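Long-range contact in glycoside Hydrolase (Bacteroides uniformis, PDB 5TA0), which probably hydrolyses agarose-type galactans as a family 86 glycoside hydrolase, and here holds a bound neoagarooctaose in its sugar-binding cleft: residues M87-L92 with C139-P144. Residues are numbered along the deposited sequence; the frame is centred on the assembly and turned at random.
With GAL (beta-D-galactopyranose), chain C; AAL (3,6-anhydro-alpha-L-galactopyranose), chain B; SO4 (sulfate ion), chain F.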
loop_
_atom_site.group_PDB
_atom_site.type_symbol
_atom_site.label_atom_id
_atom_site.label_comp_id
_atom_site.label_asym_id
_atom_site.label_seq_id
_atom_site.Cartn_x
_atom_site.Cartn_y
_atom_site.Cartn_z
ATOM N N MET A 87 -19.122 -5.735 -10.365
ATOM C CA MET A 87 -19.686 -6.414 -11.527
ATOM C C MET A 87 -19.676 -7.922 -11.311
ATOM O O MET A 87 -20.693 -8.606 -11.564
ATOM C CB MET A 87 -18.928 -6.056 -12.801
ATOM C CG MET A 87 -19.563 -6.679 -14.046
ATOM S SD MET A 87 -18.785 -6.317 -15.629
ATOM C CE MET A 87 -19.381 -4.680 -15.913
ATOM N N ILE A 88 -18.553 -8.459 -10.852
ATOM C CA ILE A 88 -18.460 -9.891 -10.606
ATOM C C ILE A 88 -19.473 -10.315 -9.514
ATOM O O ILE A 88 -20.095 -11.388 -9.616
ATOM C CB ILE A 88 -17.006 -10.361 -10.370
ATOM C CG1 ILE A 88 -16.916 -11.891 -10.411
ATOM C CG2 ILE A 88 -16.412 -9.794 -9.078
ATOM C CD1 ILE A 88 -15.501 -12.398 -10.388
ATOM N N LYS A 89 -19.679 -9.477 -8.494
ATOM C CA LYS A 89 -20.672 -9.814 -7.462
ATOM C C LYS A 89 -22.068 -9.900 -8.047
ATOM O O LYS A 89 -22.809 -10.820 -7.725
ATOM C CB LYS A 89 -20.668 -8.755 -6.359
ATOM C CG LYS A 89 -21.443 -9.210 -5.128
ATOM C CD LYS A 89 -21.439 -8.125 -4.068
ATOM C CE LYS A 89 -21.906 -8.613 -2.722
ATOM N NZ LYS A 89 -22.126 -7.409 -1.865
ATOM N N THR A 90 -22.441 -8.940 -8.889
ATOM C CA THR A 90 -23.771 -8.953 -9.506
ATOM C C THR A 90 -23.983 -10.199 -10.353
ATOM O O THR A 90 -25.058 -10.827 -10.301
ATOM C CB THR A 90 -24.028 -7.665 -10.298
ATOM O OG1 THR A 90 -23.952 -6.544 -9.395
ATOM C CG2 THR A 90 -25.382 -7.681 -10.946
ATOM N N VAL A 91 -22.966 -10.607 -11.092
ATOM C CA VAL A 91 -23.094 -11.827 -11.879
ATOM C C VAL A 91 -23.235 -13.032 -10.960
ATOM O O VAL A 91 -24.144 -13.843 -11.140
ATOM C CB VAL A 91 -21.926 -11.992 -12.867
ATOM C CG1 VAL A 91 -21.958 -13.382 -13.503
ATOM C CG2 VAL A 91 -21.978 -10.883 -13.912
ATOM N N LEU A 92 -22.372 -13.171 -9.945
ATOM C CA LEU A 92 -22.512 -14.283 -9.014
ATOM C C LEU A 92 -23.862 -14.352 -8.316
ATOM O O LEU A 92 -24.434 -15.431 -8.155
ATOM C CB LEU A 92 -21.399 -14.250 -7.948
ATOM C CG LEU A 92 -21.405 -15.399 -6.939
ATOM C CD1 LEU A 92 -21.331 -16.763 -7.621
ATOM C CD2 LEU A 92 -20.236 -15.228 -5.978
ATOM N N CYS A 139 -11.289 -8.638 -7.762
ATOM C CA CYS A 139 -11.435 -9.330 -6.489
ATOM C C CYS A 139 -12.884 -9.648 -6.251
ATOM O O CYS A 139 -13.778 -8.918 -6.729
ATOM C CB CYS A 139 -10.898 -8.436 -5.364
ATOM S SG CYS A 139 -10.802 -9.183 -3.718
ATOM N N ASN A 140 -13.140 -10.723 -5.508
ATOM C CA ASN A 140 -14.490 -11.028 -5.017
ATOM C C ASN A 140 -14.697 -10.423 -3.635
ATOM O O ASN A 140 -13.866 -10.616 -2.728
ATOM C CB ASN A 140 -14.686 -12.538 -4.898
ATOM C CG ASN A 140 -14.687 -13.220 -6.229
ATOM O OD1 ASN A 140 -15.671 -13.151 -6.968
ATOM N ND2 ASN A 140 -13.550 -13.820 -6.583
ATOM N N GLN A 141 -15.842 -9.769 -3.433
ATOM C CA GLN A 141 -16.304 -9.516 -2.061
ATOM C C GLN A 141 -16.560 -10.854 -1.358
ATOM O O GLN A 141 -16.719 -11.898 -1.993
ATOM C CB GLN A 141 -17.563 -8.670 -2.077
ATOM C CG GLN A 141 -17.325 -7.260 -2.560
ATOM C CD GLN A 141 -18.595 -6.461 -2.670
ATOM O OE1 GLN A 141 -19.488 -6.530 -1.785
ATOM N NE2 GLN A 141 -18.730 -5.729 -3.764
ATOM N N PHE A 142 -16.507 -10.822 -0.036
ATOM C CA PHE A 142 -16.579 -12.028 0.756
ATOM C C PHE A 142 -17.798 -12.912 0.448
ATOM O O PHE A 142 -17.661 -14.136 0.318
ATOM C CB PHE A 142 -16.550 -11.703 2.249
ATOM C CG PHE A 142 -16.549 -12.935 3.113
ATOM C CD1 PHE A 142 -17.729 -13.419 3.693
ATOM C CD2 PHE A 142 -15.392 -13.671 3.279
ATOM C CE1 PHE A 142 -17.716 -14.583 4.441
ATOM C CE2 PHE A 142 -15.383 -14.833 4.017
ATOM C CZ PHE A 142 -16.544 -15.275 4.609
ATOM N N SER A 143 -18.971 -12.295 0.326
ATOM C CA SER A 143 -20.238 -13.020 0.202
ATOM C C SER A 143 -20.875 -12.715 -1.136
ATOM O O SER A 143 -20.865 -11.567 -1.545
ATOM C CB SER A 143 -21.167 -12.553 1.313
ATOM O OG SER A 143 -22.360 -13.300 1.322
ATOM N N PRO A 144 -21.444 -13.702 -1.843
ATOM C CA PRO A 144 -21.585 -15.091 -1.435
ATOM C C PRO A 144 -20.457 -16.009 -1.937
ATOM O O PRO A 144 -20.578 -17.219 -1.902
ATOM C CB PRO A 144 -22.945 -15.455 -2.051
ATOM C CG PRO A 144 -22.979 -14.664 -3.303
ATOM C CD PRO A 144 -22.231 -13.393 -3.051
HETATM C C1 GAL C . -18.532 -2.125 -3.843
HETATM C C2 GAL C . -18.971 -2.236 -5.306
HETATM C C3 GAL C . -20.469 -1.964 -5.485
HETATM C C4 GAL C . -21.274 -2.781 -4.483
HETATM C C5 GAL C . -20.750 -2.515 -3.074
HETATM C C6 GAL C . -21.505 -3.285 -1.994
HETATM O O2 GAL C . -18.193 -1.302 -6.055
HETATM O O3 GAL C . -20.868 -2.218 -6.845
HETATM O O4 GAL C . -21.111 -4.183 -4.756
HETATM O O5 GAL C . -19.368 -2.897 -2.991
HETATM O O6 GAL C . -20.941 -3.013 -0.698
HETATM C C1 AAL B . -14.768 -2.429 -0.278
HETATM C C2 AAL B . -14.960 -3.763 -1.027
HETATM C C3 AAL B . -15.439 -3.553 -2.454
HETATM C C4 AAL B . -16.651 -2.649 -2.453
HETATM C C5 AAL B . -15.999 -1.349 -2.103
HETATM C C6 AAL B . -14.782 -1.372 -2.971
HETATM O O2 AAL B . -15.933 -4.584 -0.371
HETATM O O3 AAL B . -14.465 -2.759 -3.141
HETATM O O4 AAL B . -17.178 -2.569 -3.794
HETATM O O5 AAL B . -15.580 -1.343 -0.736
HETATM S S SO4 F . -27.540 -7.210 -7.735
HETATM O O1 SO4 F . -26.600 -8.274 -7.303
HETATM O O2 SO4 F . -26.736 -6.120 -8.355
HETATM O O3 SO4 F . -28.520 -7.725 -8.700
HETATM O O4 SO4 F . -28.282 -6.698 -6.542
#
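Cys139 meets Ile88 through its backbone: the carbonyl oxygen Cys139 O, buried and without a polar partner in the model, lies 3.6 Å from the branch methyl Ile88 CG2. At Asn140 the same isoleucine presents its other arm; with Ile88 CG1 anti to the backbone N (chi1 -168°), Ile88 CD1 comes to 3.5 Å from Asn140 OD1, the two side chains crossing at about a right angle. The amide's other end, Asn140 ND2, is hydrogen-bonded to Val200 O. Gln141 then illustrates how one amide can join scaffold to ligand. Its OE1 accepts a 2.8 Å hydrogen bond from Lys89 NZ, the donor standing above the carbonyl plane (41° out of it). Gln141 NE2 donates to the galactose O4 at 3.0 Å, nearly straight at 164°, and is also hydrogen-bonded to Thr85 OG1. Lysine and glutamine cross almost perpendicularly, the extended lysine chain bringing Lys89 CD to 3.4 Å from Gln141 OE1. A leucine in place of Gln141 would probably leave the lysine ammonium without this acceptor and the galactose O4 without its amide donor. Farther on, Ser143 O lies 3.3 Å from Lys89 CE, and Pro144, after a cis peptide bond, meets Leu92 tip to tip, Pro144 CG to Leu92 CD2 at 3.9 Å. The contact thus joins helix 86-94 to the C-terminal end of strand 134-140 and the loop after it, at the glycan pocket of the barrel, which Gln141 helps to line; helix 170-183 adjoins both segments, touching Ile88 through Tyr179, Leu92 through Phe175 and Asn140 through Tyr176.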